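Local coordinates for putative peptidoglycan-binding/hydrolysing protein (PDB 5TV7) that probably binds and may hydrolyse peptidoglycan, and holds glutamine hydroxamate in a pocket, at residues G89-T94 against S104-I109; S148-Y153 against P163-K168. All coordinates share one frame; numbering follows the deposited sequence.

Interaction 1 (G89-T94 against S104-I109); sequences GAKTIT and STTKVI
K91 and T105 meet at the end of an antiparallel sheet, where strand 92-96 starts from a beta-hairpin turn and its neighbour, strand 100-104, gives way to the loop leading to helix 116-127. K91 and T92 both face N87 on strand 78-87, which makes a G1 beta bulge; K91 takes the left-handed helical backbone conformation. T92 and S104 form a non-hydrogen-bonded antiparallel pair, their CA atoms 4.5 Å apart. One residue further out, T105 N donates to K91 O at 2.9 Å. This bond is nearly straight at hydrogen (169°), although the donor stands above the carbonyl plane. T105 OG1 lies 3.1 Å from the same K91 O, at best a weak bond whose proton may go elsewhere. With T105 OG1 between the backbone N and the carbonyl carbon (chi1 56°), it also lies 3.3 Å from K91 CB, while T105 CG2 packs against I93 CG1 and CD1. Y86 and W166 also touch both T105 and I93. A water donates to K91 O and lies 2.6 Å from S104 OG, and S104 OG in turn shares a hydrogen bond with T106 OG1. S104 also opens a type I turn, closed by K107 N bonding to S104 O. K91 O therefore accepts from a backbone amide and a water, with the weaker hydroxyl approach beside them, so the bulge carbonyl is well satisfied where the regular strand pairing ends, and T105 divides its polar and methyl branches between that carbonyl and the core.

Interaction 2 (S148-Y153 against P163-K168); sequences SFQKKY and PATWDK. With HGA (glutamine hydroxamate), chain C.
F149 and T165 pass each other in opposite directions between two helices whose short segments cross at 79°, with axes 11.1 Å apart. F149 CG is anti to its backbone N (chi1 172°), and the ring extends toward helix 163-173: F149 CE2 lies 3.9 Å from T165 CG2, and F149 CZ lies 3.7 Å from K168 CG. L125 and L128 also touch this ring. The aliphatic chain of K168, bent at chi2, crosses Y153 at about a right angle and brings K168 CE to 3.6 Å from Y153 CD1. Q150 likewise crosses T165 at about a right angle. Q150 NE2 donates to T165 OG1 at 3.0 Å, with the acceptor in the amide plane and an angle of 174° at hydrogen, while Q150 OE1 accepts from G159 N. T165 OG1 donates to HGA O at 2.7 Å, and T165 N reaches that oxygen at 2.9 Å; A164 N donates to HGA OXT at 3.1 Å. The ligand carboxylate thus sits at the N-terminal end of helix 163-173, where the helix dipole would probably favour its negative charge. Q150, itself a pocket residue, probably also helps to hold the T165 hydroxyl in place, its amide bond being consistent with a fixed proton direction there.

Interaction 1 closes before interaction 2 opens along the chain, and their centres lie 14 Å apart, yet W166 brings them into direct contact. On the helix of interaction 2 its CB bond leads away from 148-153, and its indole meets the loop of interaction 1: W166 NE1 is 2.7 Å from K107 O, a probable hydrogen bond, and W166 CD1 is 3.2 Å from T105 O. I93 CD1 packs at 3.6 Å from W166 O. The sheet is thereby joined to helix 163-173. Segment 104-109 supplies V108 to the HGA pocket, though V108 takes no part in interaction 1; interaction 2 supplies Q150 and P163-T165, while the T105 side chain stays about 9 Å from the ligand.

Interaction 1 (G89-T94 against S104-I109)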
loop_
_atom_site.group_PDB
_atom_site.type_symbol
_atom_site.label_atom_id
_atom_site.label_comp_id
_atom_site.label_asym_id
_atom_site.label_seq_id
_atom_site.Cartn_x
_atom_site.Cartn_y
_atom_site.Cartn_z
ATOM N N GLY A 89 -14.649 16.108 -1.340
ATOM C CA GLY A 89 -15.773 16.575 -0.528
ATOM C C GLY A 89 -16.163 15.610 0.587
ATOM O O GLY A 89 -16.419 16.024 1.717
ATOM N N ALA A 90 -16.201 14.319 0.272
ATOM C CA ALA A 90 -16.574 13.305 1.255
ATOM C C ALA A 90 -15.411 12.904 2.161
ATOM O O ALA A 90 -15.605 12.142 3.105
ATOM C CB ALA A 90 -17.135 12.078 0.547
ATOM N N LYS A 91 -14.208 13.414 1.893
ATOM C CA LYS A 91 -13.028 13.041 2.696
ATOM C C LYS A 91 -12.818 11.522 2.723
ATOM O O LYS A 91 -12.557 10.934 3.769
ATOM C CB LYS A 91 -13.106 13.609 4.126
ATOM C CG LYS A 91 -12.981 15.117 4.214
ATOM C CD LYS A 91 -13.178 15.548 5.655
ATOM C CE LYS A 91 -13.070 17.053 5.841
ATOM N NZ LYS A 91 -11.698 17.537 5.558
ATOM N N THR A 92 -12.925 10.895 1.560
ATOM C CA THR A 92 -12.736 9.444 1.445
ATOM C C THR A 92 -11.887 9.097 0.235
ATOM O O THR A 92 -11.883 9.817 -0.771
ATOM C CB THR A 92 -14.070 8.694 1.242
ATOM O OG1 THR A 92 -14.710 9.191 0.059
ATOM C CG2 THR A 92 -15.008 8.851 2.440
ATOM N N ILE A 93 -11.196 7.970 0.347
ATOM C CA ILE A 93 -10.404 7.408 -0.739
ATOM C C ILE A 93 -10.883 5.983 -0.929
ATOM O O ILE A 93 -10.981 5.220 0.036
ATOM C CB ILE A 93 -8.893 7.415 -0.442
ATOM C CG1 ILE A 93 -8.377 8.853 -0.538
ATOM C CG2 ILE A 93 -8.131 6.527 -1.444
ATOM C CD1 ILE A 93 -6.932 9.013 -0.134
ATOM N N THR A 94 -11.160 5.628 -2.175
ATOM C CA THR A 94 -11.600 4.281 -2.501
ATOM C C THR A 94 -10.568 3.624 -3.391
ATOM O O THR A 94 -10.146 4.199 -4.395
ATOM C CB THR A 94 -12.961 4.289 -3.233
ATOM O OG1 THR A 94 -13.900 5.010 -2.442
ATOM C CG2 THR A 94 -13.489 2.858 -3.454
ATOM N N SER A 104 -11.480 6.709 5.333
ATOM C CA SER A 104 -11.661 8.133 5.613
ATOM C C SER A 104 -10.299 8.814 5.681
ATOM O O SER A 104 -9.409 8.309 6.344
ATOM C CB SER A 104 -12.363 8.320 6.965
ATOM O OG SER A 104 -12.469 9.694 7.307
ATOM N N THR A 105 -10.150 9.962 5.020
ATOM C CA THR A 105 -8.897 10.712 5.057
ATOM C C THR A 105 -8.709 11.432 6.403
ATOM O O THR A 105 -7.736 12.151 6.576
ATOM C CB THR A 105 -8.814 11.741 3.918
ATOM O OG1 THR A 105 -9.946 12.615 3.964
ATOM C CG2 THR A 105 -8.789 11.059 2.569
ATOM N N THR A 106 -9.662 11.275 7.327
ATOM C CA THR A 106 -9.528 11.839 8.671
ATOM C C THR A 106 -8.827 10.860 9.599
ATOM O O THR A 106 -8.457 11.243 10.697
ATOM C CB THR A 106 -10.887 12.200 9.331
ATOM O OG1 THR A 106 -11.708 11.029 9.422
ATOM C CG2 THR A 106 -11.614 13.268 8.535
ATOM N N LYS A 107 -8.664 9.602 9.172
ATOM C CA LYS A 107 -7.987 8.590 9.995
ATOM C C LYS A 107 -6.493 8.834 9.972
ATOM O O LYS A 107 -5.931 9.148 8.937
ATOM C CB LYS A 107 -8.250 7.171 9.491
ATOM C CG LYS A 107 -9.708 6.757 9.546
ATOM C CD LYS A 107 -10.222 6.509 10.951
ATOM C CE LYS A 107 -11.749 6.467 10.970
ATOM N NZ LYS A 107 -12.352 5.596 9.915
ATOM N N VAL A 108 -5.864 8.719 11.129
ATOM C CA VAL A 108 -4.433 8.884 11.230
ATOM C C VAL A 108 -3.823 7.498 11.413
ATOM O O VAL A 108 -4.259 6.752 12.295
ATOM C CB VAL A 108 -4.061 9.811 12.406
ATOM C CG1 VAL A 108 -2.553 9.896 12.569
ATOM C CG2 VAL A 108 -4.632 11.204 12.178
ATOM N N ILE A 109 -2.872 7.122 10.554
ATOM C CA ILE A 109 -2.138 5.856 10.743
ATOM C C ILE A 109 -0.640 6.125 10.886
ATOM O O ILE A 109 -0.118 7.115 10.360
ATOM C CB ILE A 109 -2.426 4.783 9.670
ATOM C CG1 ILE A 109 -2.215 5.331 8.273
ATOM C CG2 ILE A 109 -3.851 4.267 9.830
ATOM C CD1 ILE A 109 -2.381 4.296 7.179
HETATM O O HOH W 1 -14.388 10.833 5.917
#

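Interaction 2 (S148-Y153 against P163-K168)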
loop_
_atom_site.group_PDB
_atom_site.type_symbol
_atom_site.label_atom_id
_atom_site.label_comp_id
_atom_site.label_asym_id
_atom_site.label_seq_id
_atom_site.Cartn_x
_atom_site.Cartn_y
_atom_site.Cartn_z
ATOM N N SER A 148 9.829 9.962 3.022
ATOM C CA SER A 148 10.353 10.376 1.710
ATOM C C SER A 148 9.307 11.118 0.887
ATOM O O SER A 148 9.599 12.136 0.260
ATOM C CB SER A 148 10.845 9.165 0.908
ATOM O OG SER A 148 11.970 8.579 1.520
ATOM N N PHE A 149 8.101 10.561 0.864
ATOM C CA PHE A 149 6.974 11.159 0.169
ATOM C C PHE A 149 6.687 12.538 0.720
ATOM O O PHE A 149 6.515 13.492 -0.029
ATOM C CB PHE A 149 5.733 10.259 0.287
ATOM C CG PHE A 149 4.476 10.885 -0.245
ATOM C CD1 PHE A 149 4.202 10.878 -1.599
ATOM C CD2 PHE A 149 3.552 11.462 0.617
ATOM C CE1 PHE A 149 3.024 11.446 -2.096
ATOM C CE2 PHE A 149 2.375 12.024 0.132
ATOM C CZ PHE A 149 2.117 12.025 -1.225
ATOM N N GLN A 150 6.636 12.641 2.039
ATOM C CA GLN A 150 6.374 13.924 2.679
ATOM C C GLN A 150 7.445 14.955 2.337
ATOM O O GLN A 150 7.126 16.125 2.062
ATOM C CB GLN A 150 6.231 13.737 4.191
ATOM C CG GLN A 150 4.930 13.058 4.556
ATOM C CD GLN A 150 4.887 12.541 5.973
ATOM O OE1 GLN A 150 5.919 12.235 6.573
ATOM N NE2 GLN A 150 3.678 12.387 6.499
ATOM N N LYS A 151 8.709 14.536 2.338
ATOM C CA LYS A 151 9.781 15.467 1.977
ATOM C C LYS A 151 9.657 15.888 0.519
ATOM O O LYS A 151 9.768 17.065 0.206
ATOM C CB LYS A 151 11.158 14.873 2.237
ATOM C CG LYS A 151 11.510 14.793 3.717
ATOM C CD LYS A 151 12.838 14.074 3.927
ATOM C CE LYS A 151 13.279 14.103 5.388
ATOM N NZ LYS A 151 14.546 13.330 5.557
ATOM N N LYS A 152 9.380 14.940 -0.364
ATOM C CA LYS A 152 9.245 15.261 -1.769
ATOM C C LYS A 152 8.156 16.306 -2.028
ATOM O O LYS A 152 8.354 17.215 -2.840
ATOM C CB LYS A 152 8.954 14.003 -2.606
ATOM C CG LYS A 152 8.754 14.275 -4.102
ATOM C CD LYS A 152 8.699 12.987 -4.913
ATOM C CE LYS A 152 8.615 13.259 -6.410
ATOM N NZ LYS A 152 8.559 11.996 -7.209
ATOM N N TYR A 153 7.025 16.184 -1.328
ATOM C CA TYR A 153 5.904 17.091 -1.559
ATOM C C TYR A 153 5.727 18.257 -0.595
ATOM O O TYR A 153 4.690 18.897 -0.602
ATOM C CB TYR A 153 4.619 16.271 -1.730
ATOM C CG TYR A 153 4.725 15.422 -2.958
ATOM C CD1 TYR A 153 4.616 16.000 -4.219
ATOM C CD2 TYR A 153 4.993 14.058 -2.876
ATOM C CE1 TYR A 153 4.757 15.245 -5.362
ATOM C CE2 TYR A 153 5.125 13.286 -4.021
ATOM C CZ TYR A 153 5.008 13.890 -5.258
ATOM O OH TYR A 153 5.137 13.152 -6.395
ATOM N N PRO A 163 -4.545 13.672 7.546
ATOM C CA PRO A 163 -5.292 14.392 6.507
ATOM C C PRO A 163 -4.484 14.987 5.357
ATOM O O PRO A 163 -4.829 14.760 4.203
ATOM C CB PRO A 163 -5.988 15.504 7.302
ATOM C CG PRO A 163 -6.262 14.868 8.624
ATOM C CD PRO A 163 -5.117 13.916 8.889
ATOM N N ALA A 164 -3.425 15.733 5.660
ATOM C CA ALA A 164 -2.628 16.366 4.603
ATOM C C ALA A 164 -1.933 15.334 3.714
ATOM O O ALA A 164 -1.876 15.501 2.500
ATOM C CB ALA A 164 -1.605 17.324 5.199
ATOM N N THR A 165 -1.407 14.275 4.323
ATOM C CA THR A 165 -0.700 13.251 3.560
ATOM C C THR A 165 -1.688 12.418 2.718
ATOM O O THR A 165 -1.380 12.081 1.572
ATOM C CB THR A 165 0.174 12.373 4.478
ATOM O OG1 THR A 165 1.148 13.208 5.118
ATOM C CG2 THR A 165 0.904 11.281 3.679
ATOM N N TRP A 166 -2.875 12.126 3.270
ATOM C CA TRP A 166 -3.898 11.393 2.505
ATOM C C TRP A 166 -4.312 12.198 1.306
ATOM O O TRP A 166 -4.460 11.658 0.219
ATOM C CB TRP A 166 -5.157 11.140 3.308
ATOM C CG TRP A 166 -5.109 10.064 4.327
ATOM C CD1 TRP A 166 -5.345 10.202 5.661
ATOM C CD2 TRP A 166 -4.850 8.678 4.102
ATOM N NE1 TRP A 166 -5.270 8.979 6.279
ATOM C CE2 TRP A 166 -4.963 8.027 5.345
ATOM C CE3 TRP A 166 -4.542 7.919 2.969
ATOM C CZ2 TRP A 166 -4.758 6.652 5.497
ATOM C CZ3 TRP A 166 -4.355 6.544 3.116
ATOM C CH2 TRP A 166 -4.459 5.930 4.371
ATOM N N ASP A 167 -4.498 13.499 1.512
ATOM C CA ASP A 167 -4.929 14.394 0.450
ATOM C C ASP A 167 -3.941 14.404 -0.702
ATOM O O ASP A 167 -4.335 14.319 -1.876
ATOM C CB ASP A 167 -5.094 15.805 1.009
ATOM C CG ASP A 167 -5.499 16.812 -0.048
ATOM O OD1 ASP A 167 -6.643 16.757 -0.549
ATOM O OD2 ASP A 167 -4.667 17.690 -0.360
ATOM N N LYS A 168 -2.653 14.467 -0.369
ATOM C CA LYS A 168 -1.616 14.522 -1.389
ATOM C C LYS A 168 -1.540 13.180 -2.123
ATOM O O LYS A 168 -1.465 13.142 -3.339
ATOM C CB LYS A 168 -0.260 14.924 -0.781
ATOM C CG LYS A 168 0.771 15.370 -1.804
ATOM C CD LYS A 168 0.389 16.713 -2.424
ATOM C CE LYS A 168 1.254 17.023 -3.628
ATOM N NZ LYS A 168 0.710 18.143 -4.457
HETATM N N HGA C . 1.329 13.963 9.071
HETATM C CA HGA C . -0.037 14.307 9.428
HETATM C CB HGA C . -0.009 15.471 10.425
HETATM C CG HGA C . -1.183 15.458 11.414
HETATM C CD HGA C . -1.064 14.356 12.450
HETATM O OE1 HGA C . -1.937 13.510 12.527
HETATM N NE2 HGA C . 0.011 14.357 13.242
HETATM O OZ2 HGA C . 0.208 13.353 14.191
HETATM C C HGA C . -0.819 14.648 8.176
HETATM O O HGA C . -0.462 14.123 7.101
HETATM O OXT HGA C . -1.810 15.417 8.238
#